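Local coordinates for protein cellulase (Xanthomonas axonopodis pv. citri, PDB 4W7W) that probably hydrolyses the beta-1,4-glucosidic bonds of cellulose as a glycoside hydrolase family 5 (alpha/beta)8 barrel, and binds cello-oligosaccharides, at residues A[48-52]-A[53-57]; A[172-176]-A[177-181]; A[81-85]-A[86-90]. All blocks are in the same frame, centred on the assembly; numbering follows the deposited sequence.

Interaction 1: residues A[48-52]-A[53-57]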
loop_
_atom_site.group_PDB
_atom_site.type_symbol
_atom_site.label_atom_id
_atom_site.label_comp_id
_atom_site.label_asym_id
_atom_site.label_seq_id
_atom_site.Cartn_x
_atom_site.Cartn_y
_atom_site.Cartn_z
ATOM N N THR A 48 11.066 13.331 -2.283
ATOM C CA THR A 48 11.597 13.459 -0.951
ATOM C C THR A 48 11.198 12.254 -0.133
ATOM O O THR A 48 10.181 11.635 -0.410
ATOM C CB THR A 48 11.087 14.746 -0.281
ATOM O OG1 THR A 48 11.780 14.935 0.951
ATOM C CG2 THR A 48 9.581 14.688 -0.012
ATOM N N TYR A 49 12.005 11.932 0.865
ATOM C CA TYR A 49 11.628 10.994 1.902
ATOM C C TYR A 49 10.999 11.765 3.058
ATOM O O TYR A 49 11.123 12.987 3.141
ATOM C CB TYR A 49 12.834 10.126 2.320
ATOM C CG TYR A 49 12.987 8.932 1.407
ATOM C CD1 TYR A 49 13.417 9.083 0.101
ATOM C CD2 TYR A 49 12.648 7.666 1.832
ATOM C CE1 TYR A 49 13.487 8.005 -0.763
ATOM C CE2 TYR A 49 12.709 6.579 0.968
ATOM C CZ TYR A 49 13.137 6.749 -0.314
ATOM O OH TYR A 49 13.184 5.648 -1.146
ATOM N N PRO A 50 10.299 11.065 3.955
ATOM C CA PRO A 50 9.599 11.789 5.008
ATOM C C PRO A 50 10.555 12.380 6.028
ATOM O O PRO A 50 11.691 11.921 6.180
ATOM C CB PRO A 50 8.716 10.708 5.665
ATOM C CG PRO A 50 8.713 9.535 4.707
ATOM C CD PRO A 50 10.030 9.620 3.995
ATOM N N ALA A 51 10.096 13.398 6.725
ATOM C CA ALA A 51 10.839 13.928 7.853
ATOM C C ALA A 51 10.655 12.978 9.025
ATOM O O ALA A 51 9.591 12.374 9.176
ATOM C CB ALA A 51 10.309 15.305 8.240
ATOM N N ALA A 52 11.649 12.902 9.901
ATOM C CA ALA A 52 11.504 12.085 11.096
ATOM C C ALA A 52 10.295 12.528 11.922
ATOM O O ALA A 52 9.614 11.700 12.526
ATOM C CB ALA A 52 12.756 12.153 11.946
ATOM N N SER A 53 10.028 13.834 11.955
ATOM C CA SER A 53 8.889 14.344 12.696
ATOM C C SER A 53 7.550 13.845 12.166
ATOM O O SER A 53 6.565 13.870 12.892
ATOM C CB SER A 53 8.910 15.866 12.700
ATOM O OG SER A 53 8.920 16.422 11.391
ATOM N N ASP A 54 7.498 13.438 10.903
ATOM C CA ASP A 54 6.255 12.876 10.371
ATOM C C ASP A 54 5.937 11.591 11.155
ATOM O O ASP A 54 4.801 11.338 11.543
ATOM C CB ASP A 54 6.375 12.561 8.866
ATOM C CG ASP A 54 6.625 13.787 7.979
ATOM O OD1 ASP A 54 6.280 14.923 8.383
ATOM O OD2 ASP A 54 7.177 13.581 6.864
ATOM N N PHE A 55 6.949 10.744 11.333
ATOM C CA PHE A 55 6.756 9.489 12.053
ATOM C C PHE A 55 6.265 9.750 13.473
ATOM O O PHE A 55 5.312 9.125 13.933
ATOM C CB PHE A 55 8.041 8.658 12.077
ATOM C CG PHE A 55 8.455 8.159 10.725
ATOM C CD1 PHE A 55 9.214 8.963 9.881
ATOM C CD2 PHE A 55 8.071 6.911 10.275
ATOM C CE1 PHE A 55 9.596 8.503 8.629
ATOM C CE2 PHE A 55 8.452 6.460 9.026
ATOM C CZ PHE A 55 9.200 7.263 8.198
ATOM N N SER A 56 6.913 10.680 14.171
ATOM C CA SER A 56 6.515 10.941 15.552
ATOM C C SER A 56 5.119 11.574 15.641
ATOM O O SER A 56 4.365 11.258 16.550
ATOM C CB SER A 56 7.562 11.770 16.294
ATOM O OG SER A 56 7.856 12.962 15.625
ATOM N N TYR A 57 4.774 12.444 14.703
ATOM C CA TYR A 57 3.435 13.033 14.687
ATOM C C TYR A 57 2.383 11.935 14.577
ATOM O O TYR A 57 1.431 11.886 15.369
ATOM C CB TYR A 57 3.266 14.019 13.532
ATOM C CG TYR A 57 1.826 14.467 13.407
ATOM C CD1 TYR A 57 1.300 15.431 14.249
ATOM C CD2 TYR A 57 0.978 13.874 12.481
ATOM C CE1 TYR A 57 -0.026 15.808 14.155
ATOM C CE2 TYR A 57 -0.346 14.242 12.384
ATOM C CZ TYR A 57 -0.852 15.207 13.216
ATOM O OH TYR A 57 -2.184 15.554 13.072
#
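In the first beta-alpha connection of the barrel, between strand 24-29 and helix 52-60, Asp54 and Phe55 fold back from the helix onto Ala51 and Pro50. Asp54 and Ala51 are joined by two reciprocal bonds. Asp54 N donates to Ala51 O at 2.9 Å. The carboxylate returns the bond: Asp54 OD2 accepts a hydrogen bond from Ala51 N at 2.9 Å, bent to 139° and met about 60° out of the carboxylate plane. With chi1 at -63°, CG of Asp54 stands beside its own backbone N, which turns the carboxylate back toward the approaching chain. The second oxygen, OD1, receives Gln314 NE2, so both oxygens of this buried carboxylate have donors. In the same first turn a weak bond runs from Ser56 N to Ala52 O at 3.3 Å.

The apolar contact is made by Pro50, which meets the Phe55 ring obliquely through its CB, 3.8 Å from Phe55 CE1; the same CB of Pro50 is 3.5 Å from Asp54 OD2. Polar atoms line the edge of that ring: Ala52 O lies in its plane, and Ala51 O comes to 3.5 Å from Phe55 CD1. Leu29 of strand 24-29 packs against Pro50, Asp54 and Phe55 together, while Ile66 and Ala97 add further cover to the ring. The returning Asp54-to-Ala51 bond resembles half of a capping box, and the Pro50-Phe55 pair, five residues apart, fits a hydrophobic staple, both typical of helix N-termini.

Interaction 2: residues A[172-176]-A[177-181]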
loop_
_atom_site.group_PDB
_atom_site.type_symbol
_atom_site.label_atom_id
_atom_site.label_comp_id
_atom_site.label_asym_id
_atom_site.label_seq_id
_atom_site.Cartn_x
_atom_site.Cartn_y
_atom_site.Cartn_z
ATOM N N THR A 172 7.794 -16.486 -3.670
ATOM C CA THR A 172 8.774 -17.558 -3.625
ATOM C C THR A 172 10.175 -16.988 -3.454
ATOM O O THR A 172 10.964 -17.486 -2.644
ATOM C CB THR A 172 8.638 -18.438 -4.870
ATOM O OG1 THR A 172 7.367 -19.089 -4.790
ATOM C CG2 THR A 172 9.771 -19.446 -4.993
ATOM N N ALA A 173 10.500 -15.973 -4.244
ATOM C CA ALA A 173 11.820 -15.347 -4.176
ATOM C C ALA A 173 12.100 -14.800 -2.780
ATOM O O ALA A 173 13.208 -14.946 -2.243
ATOM C CB ALA A 173 11.957 -14.262 -5.223
ATOM N N ILE A 174 11.116 -14.148 -2.186
ATOM C CA ILE A 174 11.285 -13.600 -0.851
ATOM C C ILE A 174 11.529 -14.736 0.139
ATOM O O ILE A 174 12.441 -14.666 0.959
ATOM C CB ILE A 174 10.061 -12.762 -0.443
ATOM C CG1 ILE A 174 10.023 -11.462 -1.276
ATOM C CG2 ILE A 174 10.052 -12.474 1.059
ATOM C CD1 ILE A 174 8.685 -10.734 -1.239
ATOM N N ARG A 175 10.723 -15.788 0.081
ATOM C CA ARG A 175 10.866 -16.850 1.073
ATOM C C ARG A 175 12.162 -17.633 0.935
ATOM O O ARG A 175 12.692 -18.110 1.927
ATOM C CB ARG A 175 9.638 -17.753 1.068
ATOM C CG ARG A 175 8.338 -17.043 1.418
ATOM C CD ARG A 175 8.418 -16.372 2.776
ATOM N NE ARG A 175 7.124 -15.822 3.142
ATOM C CZ ARG A 175 6.923 -14.698 3.821
ATOM N NH1 ARG A 175 7.935 -13.970 4.263
ATOM N NH2 ARG A 175 5.685 -14.307 4.019
ATOM N N LYS A 176 12.691 -17.737 -0.286
ATOM C CA LYS A 176 13.964 -18.414 -0.499
ATOM C C LYS A 176 15.099 -17.745 0.278
ATOM O O LYS A 176 16.078 -18.408 0.585
ATOM C CB LYS A 176 14.323 -18.447 -1.983
ATOM C CG LYS A 176 13.558 -19.481 -2.787
ATOM C CD LYS A 176 13.845 -19.353 -4.264
ATOM C CE LYS A 176 13.215 -20.490 -5.060
ATOM N NZ LYS A 176 13.284 -20.229 -6.510
ATOM N N THR A 177 14.983 -16.448 0.583
ATOM C CA THR A 177 16.030 -15.759 1.332
ATOM C C THR A 177 16.003 -16.090 2.815
ATOM O O THR A 177 16.934 -15.727 3.538
ATOM C CB THR A 177 15.929 -14.232 1.221
ATOM O OG1 THR A 177 14.773 -13.772 1.939
ATOM C CG2 THR A 177 15.879 -13.777 -0.220
ATOM N N GLY A 178 14.943 -16.752 3.274
ATOM C CA GLY A 178 14.727 -16.976 4.704
ATOM C C GLY A 178 13.869 -15.917 5.373
ATOM O O GLY A 178 13.513 -16.058 6.552
ATOM N N ALA A 179 13.525 -14.860 4.639
ATOM C CA ALA A 179 12.702 -13.793 5.203
ATOM C C ALA A 179 11.341 -14.323 5.619
ATOM O O ALA A 179 10.658 -15.009 4.844
ATOM C CB ALA A 179 12.534 -12.685 4.184
ATOM N N LYS A 180 10.930 -13.954 6.838
ATOM C CA LYS A 180 9.644 -14.358 7.400
ATOM C C LYS A 180 8.652 -13.200 7.466
ATOM O O LYS A 180 7.554 -13.350 7.986
ATOM C CB LYS A 180 9.849 -14.957 8.788
ATOM C CG LYS A 180 10.716 -16.201 8.796
ATOM C CD LYS A 180 10.896 -16.764 10.197
ATOM C CE LYS A 180 11.649 -18.089 10.185
ATOM N NZ LYS A 180 12.079 -18.497 11.549
ATOM N N ASN A 181 9.028 -12.054 6.908
ATOM C CA ASN A 181 8.247 -10.840 7.018
ATOM C C ASN A 181 6.873 -11.000 6.384
ATOM O O ASN A 181 6.681 -11.783 5.460
ATOM C CB ASN A 181 8.951 -9.693 6.294
ATOM C CG ASN A 181 10.402 -9.511 6.700
ATOM O OD1 ASN A 181 11.220 -10.406 6.503
ATOM N ND2 ASN A 181 10.740 -8.346 7.232
HETATM O O HOH W 1 11.483 -17.716 4.406
#
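Two backbone bonds of the i to i+3 kind, Thr177 N to Ile174 O (3.1 Å) and Gly178 N to Arg175 O (3.0 Å), wind up the C-terminal part of helix 160-176 before Gly178, at a phi of 93°, swings the chain away. Thr177 adds its hydroxyl to this turn: OG1 donates to Ile174 O at 2.7 Å, lying in the carbonyl plane, so that oxygen is gripped by both the amide and the hydroxyl of one residue. The same OG1 accepts from Ala179 N at 3.2 Å, forming an ST turn. It can serve both partners because chi1 of 70° sets it between the backbone N and the carbonyl carbon.

This is the alpha-beta return of the (alpha/beta)8 barrel, leading from helix 160-176 into strand 183-186, and Arg175 bridges it. Its chain, bent at chi2 (-57°), doubles back so that the guanidinium meets the carbonyls of the outgoing loop. NH1 bonds to Ala179 O at 3.0 Å, a partner tilted somewhat from the guanidinium plane, and to Asn181 O at 2.8 Å, where it sits on a lone pair. NH2 reaches the same Asn181 O at 3.1 Å, so one carbonyl oxygen is held end-on by two nitrogens, with the oxygen practically in the guanidinium plane. A salt bridge from NE to Asp214 further restrains rotation of the group. A water donates to both Arg175 O and Ala179 O, tying the helix end to the loop beside the arginine. The side-chain amide of Asn181 turns instead to Val147 O and Phe141 O. On the buried side Ile174 CG2 rests 4.0 Å from Ala179 CB, and Phe149 of strand 147-150 packs against both residues.

Interaction 3: residues A[81-85]-A[86-90]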
loop_
_atom_site.group_PDB
_atom_site.type_symbol
_atom_site.label_atom_id
_atom_site.label_comp_id
_atom_site.label_asym_id
_atom_site.label_seq_id
_atom_site.Cartn_x
_atom_site.Cartn_y
_atom_site.Cartn_z
ATOM N N GLY A 81 19.702 -5.730 -11.620
ATOM C CA GLY A 81 20.974 -5.205 -11.171
ATOM C C GLY A 81 21.007 -4.855 -9.696
ATOM O O GLY A 81 20.027 -5.011 -8.983
ATOM N N PRO A 82 22.147 -4.349 -9.236
ATOM C CA PRO A 82 22.296 -4.025 -7.831
ATOM C C PRO A 82 21.357 -2.921 -7.377
ATOM O O PRO A 82 20.952 -2.064 -8.164
ATOM C CB PRO A 82 23.749 -3.553 -7.713
ATOM C CG PRO A 82 24.123 -3.139 -9.089
ATOM C CD PRO A 82 23.370 -4.057 -10.007
ATOM N N LEU A 83 21.027 -2.941 -6.098
ATOM C CA LEU A 83 20.249 -1.850 -5.528
ATOM C C LEU A 83 21.099 -0.586 -5.463
ATOM O O LEU A 83 22.309 -0.633 -5.250
ATOM C CB LEU A 83 19.778 -2.203 -4.134
ATOM C CG LEU A 83 18.877 -3.438 -4.023
ATOM C CD1 LEU A 83 18.498 -3.640 -2.559
ATOM C CD2 LEU A 83 17.652 -3.340 -4.922
ATOM N N ASP A 84 20.449 0.552 -5.641
ATOM C CA ASP A 84 21.096 1.842 -5.496
ATOM C C ASP A 84 21.311 2.100 -4.004
ATOM O O ASP A 84 20.357 2.130 -3.224
ATOM C CB ASP A 84 20.229 2.927 -6.103
ATOM C CG ASP A 84 20.863 4.287 -6.013
ATOM O OD1 ASP A 84 21.604 4.633 -6.943
ATOM O OD2 ASP A 84 20.626 5.016 -5.033
ATOM N N GLN A 85 22.566 2.295 -3.613
ATOM C CA GLN A 85 22.880 2.385 -2.191
ATOM C C GLN A 85 22.342 3.654 -1.549
ATOM O O GLN A 85 21.924 3.630 -0.396
ATOM C CB GLN A 85 24.376 2.235 -1.950
ATOM C CG GLN A 85 24.894 0.863 -2.332
ATOM C CD GLN A 85 24.191 -0.265 -1.613
ATOM O OE1 GLN A 85 23.531 -1.110 -2.241
ATOM N NE2 GLN A 85 24.274 -0.265 -0.303
ATOM N N ALA A 86 22.328 4.759 -2.279
ATOM C CA ALA A 86 21.759 5.991 -1.719
ATOM C C ALA A 86 20.269 5.821 -1.468
ATOM O O ALA A 86 19.774 6.231 -0.418
ATOM C CB ALA A 86 22.008 7.180 -2.628
ATOM N N GLN A 87 19.554 5.196 -2.402
ATOM C CA GLN A 87 18.132 5.005 -2.216
ATOM C C GLN A 87 17.853 4.052 -1.052
ATOM O O GLN A 87 16.974 4.287 -0.237
ATOM C CB GLN A 87 17.475 4.507 -3.491
ATOM C CG GLN A 87 15.968 4.684 -3.501
ATOM C CD GLN A 87 15.442 6.098 -3.724
ATOM O OE1 GLN A 87 14.253 6.330 -3.543
ATOM N NE2 GLN A 87 16.277 7.019 -4.157
ATOM N N LEU A 88 18.623 2.965 -1.000
ATOM C CA LEU A 88 18.494 2.027 0.094
ATOM C C LEU A 88 18.752 2.729 1.421
ATOM O O LEU A 88 18.076 2.476 2.418
ATOM C CB LEU A 88 19.450 0.872 -0.130
ATOM C CG LEU A 88 19.418 -0.236 0.892
ATOM C CD1 LEU A 88 18.030 -0.869 0.946
ATOM C CD2 LEU A 88 20.503 -1.235 0.539
ATOM N N GLY A 89 19.737 3.615 1.440
ATOM C CA GLY A 89 20.039 4.358 2.646
ATOM C C GLY A 89 18.885 5.224 3.114
ATOM O O GLY A 89 18.625 5.326 4.301
ATOM N N LEU A 90 18.182 5.841 2.168
ATOM C CA LEU A 90 17.019 6.652 2.499
ATOM C C LEU A 90 15.928 5.792 3.109
ATOM O O LEU A 90 15.280 6.184 4.088
ATOM C CB LEU A 90 16.519 7.386 1.253
ATOM C CG LEU A 90 17.440 8.528 0.799
ATOM C CD1 LEU A 90 17.179 8.907 -0.649
ATOM C CD2 LEU A 90 17.281 9.751 1.695
HETATM O O HOH W 2 19.058 7.322 -5.045
#
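Asp84 is the N-cap of helix 85-100, and its carboxylate closes the first turn by accepting from Gln87 N. Asp84 OD2 lies 2.8 Å from Gln87 N, with an N-H...O angle of 154°; OD2 uses the lone pair that points away from OD1. A chi1 of -179° puts CG opposite the backbone N and on the carbonyl side, which brings OD2 over the amide ends of the turn. The same oxygen lies 3.5 Å from Ala86 CB. The main chain continues the turn, as Leu88 N bonds to Asp84 O at 2.9 Å and Gly89 N to Gln85 O at 2.9 Å.

Leu88 turns its side chain back toward the loop, with CG anti to its amide nitrogen (chi1 -178°). Its CD2 comes to 4.4 Å from Leu83 CD1, a loose touch between the residue before the cap and one five positions later that fits a hydrophobic staple. Gln85 runs side by side with Leu88, pointing the same way, while Leu137, Glu140 and Phe141 of helix 127-141 cover the two leucines.

Gln87 bends at chi2 and carries its amide away from the cap: OE1 is hydrogen-bonded to Tyr49 OH, and NE2 to Tyr47 OH. A water returns to the cap, accepting from Gln87 NE2 at 2.9 Å and donating to Asp84 OD2 at 2.8 Å.

Along the chain the order is interaction 1, interaction 3, interaction 2, all within one eight-stranded parallel barrel. Interactions 1 and 3 cap the N-terminal ends of successive barrel helices, 52-60 and 85-100; their centres are 20 Å apart, yet they touch, through a probable hydrogen bond from Tyr49 to Gln87 and packing of Tyr49 on Leu90. The side chains of Pro50 and Gln87 are each about 13 Å from a bound glucose unit, so these beta-alpha turns lie on the barrel face that carries the sugar site. Interaction 2, an alpha-beta turn after helix 160-176, is at the other end of the barrel, its nearest atoms about 15 Å from interaction 1 and 11 Å from interaction 3.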